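Long-range contact in hydroxyethylthiazole kinase (Pyrococcus horikoshii, PDB 3HPD), which probably phosphorylates the hydroxyl group of 4-methyl-5-beta-hydroxyethylthiazole with ATP, a magnesium-dependent step on the way to thiamine diphosphate: residues A[144-156]-A[164-177]. Sequence-based numbering, arbitrary orientation.
Sequences EEEAKKLTMNAAR and VTGAVDYVSDGRRT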
# COMPACT_ATOMS: atom_id res chain seq x y z
N GLU A 144 17.01 -19.42 -22.06
CA GLU A 144 18.37 -18.96 -21.76
C GLU A 144 19.21 -18.30 -22.87
O GLU A 144 19.60 -17.15 -22.72
CB GLU A 144 19.17 -20.09 -21.11
CG GLU A 144 19.21 -20.01 -19.58
CD GLU A 144 17.93 -20.49 -18.91
OE1 GLU A 144 17.59 -21.68 -19.07
OE2 GLU A 144 17.28 -19.68 -18.22
N GLU A 145 19.50 -19.00 -23.96
CA GLU A 145 20.30 -18.38 -25.02
C GLU A 145 19.57 -17.18 -25.60
O GLU A 145 20.18 -16.15 -25.89
CB GLU A 145 20.61 -19.38 -26.14
CG GLU A 145 22.07 -19.82 -26.21
CD GLU A 145 23.03 -18.67 -26.50
OE1 GLU A 145 22.84 -17.97 -27.51
OE2 GLU A 145 23.99 -18.49 -25.72
N GLU A 146 18.26 -17.31 -25.77
CA GLU A 146 17.44 -16.24 -26.32
C GLU A 146 17.36 -15.05 -25.35
O GLU A 146 17.39 -13.90 -25.77
CB GLU A 146 16.04 -16.76 -26.64
CG GLU A 146 15.10 -15.73 -27.24
CD GLU A 146 13.79 -16.33 -27.70
OE1 GLU A 146 13.44 -17.44 -27.22
OE2 GLU A 146 13.09 -15.70 -28.52
N ALA A 147 17.27 -15.35 -24.06
CA ALA A 147 17.19 -14.30 -23.04
C ALA A 147 18.53 -13.56 -22.98
O ALA A 147 18.57 -12.34 -22.83
CB ALA A 147 16.87 -14.90 -21.68
N LYS A 148 19.62 -14.31 -23.11
CA LYS A 148 20.95 -13.72 -23.08
C LYS A 148 21.15 -12.79 -24.26
O LYS A 148 21.67 -11.69 -24.12
CB LYS A 148 22.02 -14.82 -23.10
CG LYS A 148 23.43 -14.28 -23.10
CD LYS A 148 24.48 -15.36 -22.89
CE LYS A 148 24.54 -16.33 -24.05
NZ LYS A 148 25.95 -16.69 -24.37
N LYS A 149 20.74 -13.24 -25.44
CA LYS A 149 20.87 -12.43 -26.65
C LYS A 149 20.02 -11.17 -26.53
O LYS A 149 20.45 -10.09 -26.93
CB LYS A 149 20.45 -13.25 -27.88
CG LYS A 149 20.35 -12.44 -29.17
CD LYS A 149 20.17 -13.37 -30.37
CE LYS A 149 19.65 -12.63 -31.60
NZ LYS A 149 20.56 -11.54 -32.05
N LEU A 150 18.82 -11.31 -25.98
CA LEU A 150 17.92 -10.17 -25.82
C LEU A 150 18.55 -9.12 -24.91
O LEU A 150 18.56 -7.94 -25.24
CB LEU A 150 16.58 -10.62 -25.21
CG LEU A 150 15.61 -9.48 -24.91
CD1 LEU A 150 15.29 -8.73 -26.19
CD2 LEU A 150 14.34 -10.02 -24.27
N THR A 151 19.08 -9.57 -23.78
CA THR A 151 19.71 -8.68 -22.82
C THR A 151 20.81 -7.85 -23.49
O THR A 151 20.86 -6.64 -23.33
CB THR A 151 20.30 -9.47 -21.65
OG1 THR A 151 19.29 -10.31 -21.08
CG2 THR A 151 20.82 -8.53 -20.57
N MET A 152 21.69 -8.53 -24.23
CA MET A 152 22.79 -7.85 -24.92
C MET A 152 22.33 -6.86 -25.97
O MET A 152 22.81 -5.72 -26.00
CB MET A 152 23.71 -8.86 -25.60
CG MET A 152 24.83 -8.19 -26.40
SD MET A 152 25.26 -9.01 -27.95
CE MET A 152 24.83 -7.72 -29.16
N ASN A 153 21.44 -7.29 -26.86
CA ASN A 153 20.95 -6.41 -27.92
C ASN A 153 20.25 -5.19 -27.36
O ASN A 153 20.41 -4.08 -27.88
CB ASN A 153 20.00 -7.16 -28.86
CG ASN A 153 20.72 -8.17 -29.74
OD1 ASN A 153 21.84 -7.92 -30.19
ND2 ASN A 153 20.07 -9.30 -30.01
N ALA A 154 19.48 -5.38 -26.30
CA ALA A 154 18.77 -4.27 -25.67
C ALA A 154 19.77 -3.31 -25.03
O ALA A 154 19.59 -2.10 -25.08
CB ALA A 154 17.79 -4.80 -24.62
N ALA A 155 20.82 -3.85 -24.42
CA ALA A 155 21.83 -3.02 -23.78
C ALA A 155 22.54 -2.13 -24.80
O ALA A 155 22.81 -0.96 -24.53
CB ALA A 155 22.85 -3.89 -23.05
N ARG A 156 22.84 -2.68 -25.97
CA ARG A 156 23.50 -1.90 -27.00
C ARG A 156 22.51 -0.93 -27.64
O ARG A 156 22.85 0.23 -27.93
CB ARG A 156 24.09 -2.83 -28.07
CG ARG A 156 25.06 -3.84 -27.51
CD ARG A 156 25.92 -4.46 -28.60
NE ARG A 156 26.86 -5.44 -28.06
CZ ARG A 156 28.03 -5.72 -28.60
NH1 ARG A 156 28.42 -5.11 -29.71
NH2 ARG A 156 28.82 -6.63 -28.04
N VAL A 164 17.23 -8.80 -17.95
CA VAL A 164 16.03 -9.50 -18.37
C VAL A 164 15.87 -10.55 -17.28
O VAL A 164 16.65 -11.50 -17.19
CB VAL A 164 16.19 -10.19 -19.74
CG1 VAL A 164 14.95 -11.01 -20.05
CG2 VAL A 164 16.41 -9.14 -20.82
N THR A 165 14.88 -10.36 -16.42
CA THR A 165 14.64 -11.26 -15.31
C THR A 165 13.85 -12.51 -15.70
O THR A 165 13.07 -12.50 -16.65
CB THR A 165 13.91 -10.53 -14.18
OG1 THR A 165 12.64 -10.05 -14.65
CG2 THR A 165 14.73 -9.34 -13.71
N GLY A 166 14.07 -13.59 -14.96
CA GLY A 166 13.39 -14.85 -15.21
C GLY A 166 13.93 -15.92 -14.28
O GLY A 166 14.60 -15.59 -13.30
N ALA A 167 13.63 -17.19 -14.56
CA ALA A 167 14.12 -18.28 -13.73
C ALA A 167 15.61 -18.03 -13.56
O ALA A 167 16.16 -18.16 -12.47
CB ALA A 167 13.87 -19.62 -14.42
N VAL A 168 16.25 -17.68 -14.66
CA VAL A 168 17.66 -17.33 -14.68
C VAL A 168 17.66 -15.88 -15.16
O VAL A 168 17.04 -15.57 -16.18
CB VAL A 168 18.47 -18.19 -15.68
CG1 VAL A 168 19.91 -17.68 -15.76
CG2 VAL A 168 18.46 -19.65 -15.25
N ASP A 169 18.32 -14.99 -14.42
CA ASP A 169 18.36 -13.59 -14.83
C ASP A 169 19.63 -13.33 -15.62
O ASP A 169 20.67 -13.94 -15.35
CB ASP A 169 18.37 -12.65 -13.61
CG ASP A 169 17.25 -12.93 -12.65
OD1 ASP A 169 16.07 -12.73 -13.02
OD2 ASP A 169 17.55 -13.34 -11.51
N TYR A 170 19.55 -12.43 -16.59
CA TYR A 170 20.71 -12.05 -17.38
C TYR A 170 20.87 -10.54 -17.28
O TYR A 170 19.90 -9.79 -17.37
CB TYR A 170 20.55 -12.47 -18.84
CG TYR A 170 20.75 -13.95 -19.02
CD1 TYR A 170 22.03 -14.50 -19.00
CD2 TYR A 170 19.67 -14.81 -19.14
CE1 TYR A 170 22.23 -15.88 -19.08
CE2 TYR A 170 19.85 -16.18 -19.22
CZ TYR A 170 21.13 -16.71 -19.18
OH TYR A 170 21.31 -18.07 -19.24
N VAL A 171 22.11 -10.10 -17.06
CA VAL A 171 22.42 -8.68 -16.94
C VAL A 171 23.59 -8.40 -17.86
O VAL A 171 24.58 -9.13 -17.84
CB VAL A 171 22.84 -8.33 -15.50
CG1 VAL A 171 22.84 -6.82 -15.31
CG2 VAL A 171 21.90 -9.00 -14.51
N SER A 172 23.48 -7.35 -18.67
CA SER A 172 24.55 -7.00 -19.59
C SER A 172 24.64 -5.51 -19.84
O SER A 172 23.63 -4.80 -19.82
CB SER A 172 24.35 -7.72 -20.93
OG SER A 172 25.40 -7.42 -21.83
N ASP A 173 25.86 -5.03 -20.08
CA ASP A 173 26.08 -3.63 -20.38
C ASP A 173 26.48 -3.53 -21.85
O ASP A 173 26.91 -2.48 -22.32
CB ASP A 173 27.18 -3.04 -19.48
CG ASP A 173 28.54 -3.68 -19.73
OD1 ASP A 173 28.64 -4.63 -20.53
OD2 ASP A 173 29.52 -3.22 -19.10
N GLY A 174 26.32 -4.65 -22.55
CA GLY A 174 26.66 -4.69 -23.96
C GLY A 174 28.00 -5.34 -24.24
O GLY A 174 28.23 -5.87 -25.34
N ARG A 175 28.90 -5.32 -23.26
CA ARG A 175 30.22 -5.91 -23.42
C ARG A 175 30.38 -7.14 -22.53
O ARG A 175 30.90 -8.16 -22.96
CB ARG A 175 31.30 -4.90 -23.08
CG ARG A 175 31.17 -3.56 -23.79
CD ARG A 175 31.87 -2.47 -22.99
NE ARG A 175 31.64 -2.66 -21.56
CZ ARG A 175 32.41 -3.39 -20.76
NH1 ARG A 175 32.12 -3.52 -19.47
NH2 ARG A 175 33.49 -3.99 -21.25
N ARG A 176 29.95 -7.02 -21.27
CA ARG A 176 30.03 -8.12 -20.31
C ARG A 176 28.62 -8.56 -19.94
O ARG A 176 27.68 -7.77 -19.96
CB ARG A 176 30.77 -7.70 -19.04
CG ARG A 176 32.24 -7.38 -19.22
CD ARG A 176 32.88 -6.99 -17.89
NE ARG A 176 33.06 -8.13 -17.00
CZ ARG A 176 33.46 -8.03 -15.73
NH1 ARG A 176 33.72 -6.85 -15.21
NH2 ARG A 176 33.62 -9.13 -15.00
N THR A 177 28.48 -9.83 -19.58
CA THR A 177 27.17 -10.37 -19.21
C THR A 177 27.28 -11.32 -18.03
O THR A 177 28.24 -12.10 -17.93
CB THR A 177 26.53 -11.10 -20.41
OG1 THR A 177 26.36 -10.19 -21.50
CG2 THR A 177 25.17 -11.68 -20.03
O HOH W 1 14.97 -18.07 -17.69
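Tyr-170 lays its ring along the first turns of helix 144-156, one face under Lys-148, whose CB sits 4.2 Å from the ring centroid and 13° off its normal, a CH-pi contact. This is a helix packed on the sheet of a ribokinase-like alpha/beta fold, on the hairpin where strand 161-165, last of the parallel run, turns back antiparallel into strand 169-172. Helix and strand 169-172 run at 29° to one another, 7.5 Å apart at closest approach. The tyrosine's CG, anti to the carbonyl carbon (chi1 -76°), places the ring beside Ala-147 and Lys-148, with CD2 3.8 Å from Ala-147 CB.

One turn on, Thr-151 fills the middle of the interface. Its OG1 donates to Ala-147 O, from the opposite face of that carbonyl to Thr-151 N, so the hydroxyl is satisfied inside the helix while Val-164 CG2 and Tyr-170 CB press on it. Its methyl, anti to the backbone N, reaches the strand instead, with CG2 3.6 Å from Ser-172 CB. Leu-150 crosses Val-164 at about a right angle, CD2 against CG2, and its side chain also touches Phe-121 and Leu-128 of helix 121-131.

On the other side of the sheet Val-171, pointing away from the helix, packs on helix 210-231, while Thr-165, a predicted ATP-binding residue, lies next to Val-164 on the hairpin.

Past strand 169-172 the chain turns under Ala-155, whose CB lies 3.4 Å from Ser-172 O. Ser-172 OG accepts from Gly-174 N in an ST turn, and Arg-156 NH2 gives Gly-174 O a weak, bent hydrogen bond of 2.9 Å.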